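Cell division control protein Cdc48 (Mycobacterium smegmatis, PDB 5E7P) probably binds and hydrolyses ATP as a AAA-family ATPase, and carries bound ADP. Local coordinates at residues L391-L404 / I418-A431. Residues are numbered along the deposited sequence; the frame is centred on the assembly and turned at random.
With ADP (adenosine-5'-diphosphate), chain C.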
loop_
_atom_site.group_PDB
_atom_site.type_symbol
_atom_site.label_atom_id
_atom_site.label_comp_id
_atom_site.label_asym_id
_atom_site.label_seq_id
_atom_site.Cartn_x
_atom_site.Cartn_y
_atom_site.Cartn_z
ATOM N N LEU A 391 0.212 -9.156 -3.697
ATOM C CA LEU A 391 -0.547 -9.375 -2.470
ATOM C C LEU A 391 -0.974 -10.831 -2.385
ATOM O O LEU A 391 -1.276 -11.453 -3.404
ATOM C CB LEU A 391 -1.806 -8.500 -2.432
ATOM C CG LEU A 391 -1.718 -6.976 -2.307
ATOM C CD1 LEU A 391 -3.081 -6.362 -2.582
ATOM C CD2 LEU A 391 -1.221 -6.564 -0.936
ATOM N N PRO A 392 -1.008 -11.381 -1.163
ATOM C CA PRO A 392 -1.493 -12.749 -0.965
ATOM C C PRO A 392 -3.009 -12.831 -1.125
ATOM O O PRO A 392 -3.726 -12.005 -0.557
ATOM C CB PRO A 392 -1.105 -13.044 0.488
ATOM C CG PRO A 392 -1.053 -11.703 1.146
ATOM C CD PRO A 392 -0.543 -10.765 0.094
ATOM N N ASP A 393 -3.495 -13.808 -1.888
ATOM C CA ASP A 393 -4.931 -14.070 -1.916
ATOM C C ASP A 393 -5.343 -14.793 -0.636
ATOM O O ASP A 393 -4.498 -15.063 0.221
ATOM C CB ASP A 393 -5.350 -14.856 -3.166
ATOM C CG ASP A 393 -4.643 -16.198 -3.297
ATOM O OD1 ASP A 393 -4.049 -16.692 -2.314
ATOM O OD2 ASP A 393 -4.698 -16.772 -4.405
ATOM N N ALA A 394 -6.630 -15.104 -0.509
ATOM C CA ALA A 394 -7.148 -15.750 0.695
ATOM C C ALA A 394 -6.391 -17.038 1.038
ATOM O O ALA A 394 -6.087 -17.298 2.201
ATOM C CB ALA A 394 -8.639 -16.024 0.553
ATOM N N THR A 395 -6.083 -17.833 0.018
ATOM C CA THR A 395 -5.334 -19.070 0.216
ATOM C C THR A 395 -3.930 -18.783 0.741
ATOM O O THR A 395 -3.484 -19.385 1.722
ATOM C CB THR A 395 -5.221 -19.875 -1.090
ATOM O OG1 THR A 395 -6.530 -20.115 -1.618
ATOM C CG2 THR A 395 -4.534 -21.200 -0.831
ATOM N N ALA A 396 -3.240 -17.858 0.082
ATOM C CA ALA A 396 -1.896 -17.466 0.491
ATOM C C ALA A 396 -1.886 -16.883 1.904
ATOM O O ALA A 396 -0.951 -17.110 2.671
ATOM C CB ALA A 396 -1.308 -16.476 -0.502
ATOM N N ARG A 397 -2.932 -16.137 2.245
ATOM C CA ARG A 397 -3.036 -15.552 3.578
ATOM C C ARG A 397 -3.153 -16.626 4.659
ATOM O O ARG A 397 -2.573 -16.496 5.737
ATOM C CB ARG A 397 -4.204 -14.561 3.663
ATOM C CG ARG A 397 -4.007 -13.315 2.812
ATOM C CD ARG A 397 -4.942 -12.183 3.220
ATOM N NE ARG A 397 -6.353 -12.489 3.001
ATOM C CZ ARG A 397 -6.983 -12.324 1.841
ATOM N NH1 ARG A 397 -6.329 -11.868 0.782
ATOM N NH2 ARG A 397 -8.269 -12.622 1.735
ATOM N N ARG A 398 -3.899 -17.686 4.369
ATOM C CA ARG A 398 -4.025 -18.791 5.311
ATOM C C ARG A 398 -2.684 -19.495 5.489
ATOM O O ARG A 398 -2.335 -19.908 6.595
ATOM C CB ARG A 398 -5.105 -19.782 4.868
ATOM C CG ARG A 398 -5.197 -21.012 5.758
ATOM C CD ARG A 398 -6.542 -21.698 5.654
ATOM N NE ARG A 398 -6.635 -22.826 6.577
ATOM C CZ ARG A 398 -7.762 -23.469 6.867
ATOM N NH1 ARG A 398 -8.906 -23.096 6.308
ATOM N NH2 ARG A 398 -7.745 -24.483 7.723
ATOM N N SER A 399 -1.932 -19.619 4.398
ATOM C CA SER A 399 -0.593 -20.200 4.452
ATOM C C SER A 399 0.327 -19.373 5.346
ATOM O O SER A 399 1.123 -19.916 6.114
ATOM C CB SER A 399 0.011 -20.307 3.049
ATOM O OG SER A 399 -0.641 -21.299 2.275
ATOM N N LEU A 400 0.210 -18.055 5.243
ATOM C CA LEU A 400 1.028 -17.154 6.041
ATOM C C LEU A 400 0.681 -17.239 7.528
ATOM O O LEU A 400 1.572 -17.266 8.377
ATOM C CB LEU A 400 0.884 -15.717 5.535
ATOM C CG LEU A 400 1.481 -15.455 4.151
ATOM C CD1 LEU A 400 1.126 -14.060 3.662
ATOM C CD2 LEU A 400 2.991 -15.649 4.173
ATOM N N LEU A 401 -0.613 -17.282 7.833
ATOM C CA LEU A 401 -1.074 -17.340 9.217
ATOM C C LEU A 401 -0.587 -18.605 9.913
ATOM O O LEU A 401 -0.090 -18.549 11.037
ATOM C CB LEU A 401 -2.601 -17.243 9.288
ATOM C CG LEU A 401 -3.186 -15.863 8.985
ATOM C CD1 LEU A 401 -4.699 -15.936 8.813
ATOM C CD2 LEU A 401 -2.818 -14.877 10.083
ATOM N N GLU A 402 -0.724 -19.740 9.236
ATOM C CA GLU A 402 -0.229 -21.008 9.765
ATOM C C GLU A 402 1.277 -20.952 10.009
ATOM O O GLU A 402 1.770 -21.454 11.018
ATOM C CB GLU A 402 -0.587 -22.161 8.824
ATOM C CG GLU A 402 -2.052 -22.561 8.895
ATOM C CD GLU A 402 -2.496 -23.410 7.724
ATOM O OE1 GLU A 402 -1.627 -23.846 6.938
ATOM O OE2 GLU A 402 -3.718 -23.635 7.589
ATOM N N MET A 403 1.997 -20.324 9.088
ATOM C CA MET A 403 3.432 -20.120 9.239
ATOM C C MET A 403 3.752 -19.231 10.445
ATOM O O MET A 403 4.678 -19.510 11.212
ATOM C CB MET A 403 4.002 -19.499 7.965
ATOM C CG MET A 403 5.506 -19.314 7.983
ATOM S SD MET A 403 6.124 -18.590 6.452
ATOM C CE MET A 403 5.411 -19.689 5.229
ATOM N N LEU A 404 2.976 -18.161 10.606
ATOM C CA LEU A 404 3.167 -17.222 11.710
ATOM C C LEU A 404 2.819 -17.837 13.065
ATOM O O LEU A 404 3.215 -17.322 14.110
ATOM C CB LEU A 404 2.328 -15.957 11.489
ATOM C CG LEU A 404 2.789 -15.007 10.384
ATOM C CD1 LEU A 404 1.679 -14.047 9.994
ATOM C CD2 LEU A 404 4.023 -14.244 10.830
ATOM N N ILE A 418 -10.364 -16.164 9.114
ATOM C CA ILE A 418 -9.506 -15.001 9.308
ATOM C C ILE A 418 -8.873 -14.563 7.989
ATOM O O ILE A 418 -8.774 -13.371 7.708
ATOM C CB ILE A 418 -8.405 -15.280 10.342
ATOM C CG1 ILE A 418 -9.030 -15.651 11.687
ATOM C CG2 ILE A 418 -7.492 -14.069 10.496
ATOM C CD1 ILE A 418 -9.913 -14.566 12.264
ATOM N N ALA A 419 -8.458 -15.534 7.181
ATOM C CA ALA A 419 -7.898 -15.252 5.863
ATOM C C ALA A 419 -8.945 -14.641 4.937
ATOM O O ALA A 419 -8.649 -13.731 4.162
ATOM C CB ALA A 419 -7.319 -16.516 5.249
ATOM N N ASP A 420 -10.172 -15.145 5.024
ATOM C CA ASP A 420 -11.267 -14.651 4.197
ATOM C C ASP A 420 -11.646 -13.218 4.550
ATOM O O ASP A 420 -12.193 -12.494 3.720
ATOM C CB ASP A 420 -12.495 -15.556 4.325
ATOM C CG ASP A 420 -12.401 -16.800 3.460
ATOM O OD1 ASP A 420 -11.814 -16.726 2.358
ATOM O OD2 ASP A 420 -12.927 -17.853 3.879
ATOM N N HIS A 421 -11.353 -12.812 5.783
ATOM C CA HIS A 421 -11.750 -11.493 6.266
ATOM C C HIS A 421 -10.591 -10.505 6.339
ATOM O O HIS A 421 -10.667 -9.492 7.038
ATOM C CB HIS A 421 -12.451 -11.604 7.623
ATOM C CG HIS A 421 -13.857 -12.113 7.533
ATOM N ND1 HIS A 421 -14.167 -13.362 7.038
ATOM C CD2 HIS A 421 -15.037 -11.535 7.861
ATOM C CE1 HIS A 421 -15.477 -13.534 7.072
ATOM N NE2 HIS A 421 -16.028 -12.440 7.567
ATOM N N THR A 422 -9.519 -10.800 5.612
ATOM C CA THR A 422 -8.386 -9.885 5.539
ATOM C C THR A 422 -7.916 -9.582 4.114
ATOM O O THR A 422 -6.724 -9.670 3.837
ATOM C CB THR A 422 -7.173 -10.421 6.335
ATOM O OG1 THR A 422 -6.879 -11.764 5.923
ATOM C CG2 THR A 422 -7.454 -10.398 7.827
ATOM N N PRO A 423 -8.837 -9.219 3.203
ATOM C CA PRO A 423 -8.305 -8.864 1.886
ATOM C C PRO A 423 -7.548 -7.540 1.965
ATOM O O PRO A 423 -7.859 -6.704 2.815
ATOM C CB PRO A 423 -9.564 -8.713 1.033
ATOM C CG PRO A 423 -10.604 -8.264 2.005
ATOM C CD PRO A 423 -10.289 -8.973 3.296
ATOM N N GLY A 424 -6.552 -7.366 1.104
ATOM C CA GLY A 424 -5.722 -6.177 1.136
ATOM C C GLY A 424 -4.642 -6.238 2.200
ATOM O O GLY A 424 -3.845 -5.310 2.341
ATOM N N PHE A 425 -4.615 -7.335 2.954
ATOM C CA PHE A 425 -3.603 -7.532 3.988
ATOM C C PHE A 425 -2.302 -8.094 3.420
ATOM O O PHE A 425 -2.302 -8.760 2.388
ATOM C CB PHE A 425 -4.122 -8.474 5.075
ATOM C CG PHE A 425 -4.869 -7.784 6.172
ATOM C CD1 PHE A 425 -6.011 -7.049 5.899
ATOM C CD2 PHE A 425 -4.445 -7.893 7.484
ATOM C CE1 PHE A 425 -6.705 -6.420 6.916
ATOM C CE2 PHE A 425 -5.133 -7.268 8.505
ATOM C CZ PHE A 425 -6.266 -6.529 8.222
ATOM N N VAL A 426 -1.197 -7.815 4.105
ATOM C CA VAL A 426 0.090 -8.415 3.775
ATOM C C VAL A 426 0.604 -9.165 4.996
ATOM O O VAL A 426 -0.011 -9.112 6.062
ATOM C CB VAL A 426 1.123 -7.362 3.341
ATOM C CG1 VAL A 426 0.642 -6.638 2.100
ATOM C CG2 VAL A 426 1.389 -6.379 4.471
ATOM N N VAL A 427 1.723 -9.862 4.841
ATOM C CA VAL A 427 2.274 -10.661 5.932
ATOM C C VAL A 427 2.611 -9.799 7.153
ATOM O O VAL A 427 2.446 -10.233 8.299
ATOM C CB VAL A 427 3.505 -11.495 5.477
ATOM C CG1 VAL A 427 4.607 -10.596 4.919
ATOM C CG2 VAL A 427 4.027 -12.354 6.623
ATOM N N ALA A 428 3.060 -8.572 6.901
ATOM C CA ALA A 428 3.385 -7.636 7.972
ATOM C C ALA A 428 2.156 -7.372 8.831
ATOM O O ALA A 428 2.229 -7.381 10.061
ATOM C CB ALA A 428 3.924 -6.335 7.397
ATOM N N ASP A 429 1.024 -7.147 8.171
ATOM C CA ASP A 429 -0.238 -6.904 8.858
ATOM C C ASP A 429 -0.688 -8.150 9.607
ATOM O O ASP A 429 -1.102 -8.070 10.763
ATOM C CB ASP A 429 -1.317 -6.487 7.860
ATOM C CG ASP A 429 -0.914 -5.285 7.032
ATOM O OD1 ASP A 429 -0.228 -4.391 7.573
ATOM O OD2 ASP A 429 -1.288 -5.232 5.839
ATOM N N LEU A 430 -0.604 -9.296 8.936
ATOM C CA LEU A 430 -0.998 -10.573 9.519
ATOM C C LEU A 430 -0.154 -10.893 10.748
ATOM O O LEU A 430 -0.658 -11.429 11.738
ATOM C CB LEU A 430 -0.876 -11.692 8.483
ATOM C CG LEU A 430 -1.795 -11.580 7.264
ATOM C CD1 LEU A 430 -1.370 -12.544 6.169
ATOM C CD2 LEU A 430 -3.245 -11.830 7.666
ATOM N N ALA A 431 1.130 -10.554 10.680
ATOM C CA ALA A 431 2.023 -10.715 11.819
ATOM C C ALA A 431 1.553 -9.839 12.975
ATOM O O ALA A 431 1.508 -10.282 14.123
ATOM C CB ALA A 431 3.451 -10.370 11.434
HETATM P PB ADP C . 8.882 -5.579 2.537
HETATM O O1B ADP C . 8.389 -4.208 2.918
HETATM O O2B ADP C . 10.380 -5.701 2.487
HETATM O O3B ADP C . 8.179 -6.198 1.359
HETATM P PA ADP C . 9.491 -7.354 4.649
HETATM O O1A ADP C . 10.281 -6.421 5.530
HETATM O O2A ADP C . 10.224 -8.287 3.719
HETATM O O3A ADP C . 8.446 -6.449 3.820
HETATM O "O5'" ADP C . 8.516 -8.189 5.604
HETATM C "C5'" ADP C . 7.391 -7.525 6.165
HETATM C "C4'" ADP C . 7.379 -7.862 7.647
HETATM O "O4'" ADP C . 6.774 -9.139 7.827
HETATM C "C3'" ADP C . 8.798 -7.935 8.189
HETATM O "O3'" ADP C . 8.921 -7.104 9.349
HETATM C "C2'" ADP C . 9.020 -9.386 8.564
HETATM O "O2'" ADP C . 9.590 -9.471 9.873
HETATM C "C1'" ADP C . 7.640 -10.019 8.544
HETATM N N9 ADP C . 7.647 -11.329 7.852
HETATM C C8 ADP C . 7.734 -11.523 6.522
HETATM N N7 ADP C . 7.699 -12.848 6.225
HETATM C C5 ADP C . 7.579 -13.521 7.385
HETATM C C6 ADP C . 7.486 -14.941 7.802
HETATM N N6 ADP C . 7.512 -15.940 6.889
HETATM N N1 ADP C . 7.377 -15.210 9.123
HETATM C C2 ADP C . 7.352 -14.232 10.046
HETATM N N3 ADP C . 7.428 -12.925 9.737
HETATM C C4 ADP C . 7.545 -12.513 8.452
HETATM O O HOH W 1 -3.915 -9.500 0.506
#
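R397 reaches A419 because its CG stands beside the backbone N (chi1 -67°) and the chain then bends at chi3 (-65°), turning the guanidinium side-on to the carbonyl at the end of helix 415-420. Both NE and NH2 donate to A419 O, at 2.9 Å and 2.7 Å respectively. That oxygen lies in the guanidinium plane, so the grip is edge-on, although neither N-H points straight at it. T422 O and P423 CA lie over the rim of one face of the group, A394 CA over the rim of the other, and a weak bond from NH1 to P392 O ties the far edge to its own segment. Water 1 donates to both P392 O and F425 O, joining the two loops beside the arginine. Further along helix 394-404 the contact is apolar: L430 enters as a knob among R397, L400, L401 and L404, with its CD1 3.8 Å from L400 CD1 and its CD2 3.9 Å from L401 CD2. The axes of helix segments 394-404 and 427-431 come within 10.0 Å of each other and cross at -47°. L404 CD1 packs on L430 CB, while L404 CD2 lies 3.4 Å from ADP C2; V427 CG1 comes within 3.6 Å of ADP C8. These helices, which follow strand 385-388 of the nucleotide-binding sheet, are consistent with the small helical lid of an AAA module, here lining the adenine end of the ADP pocket.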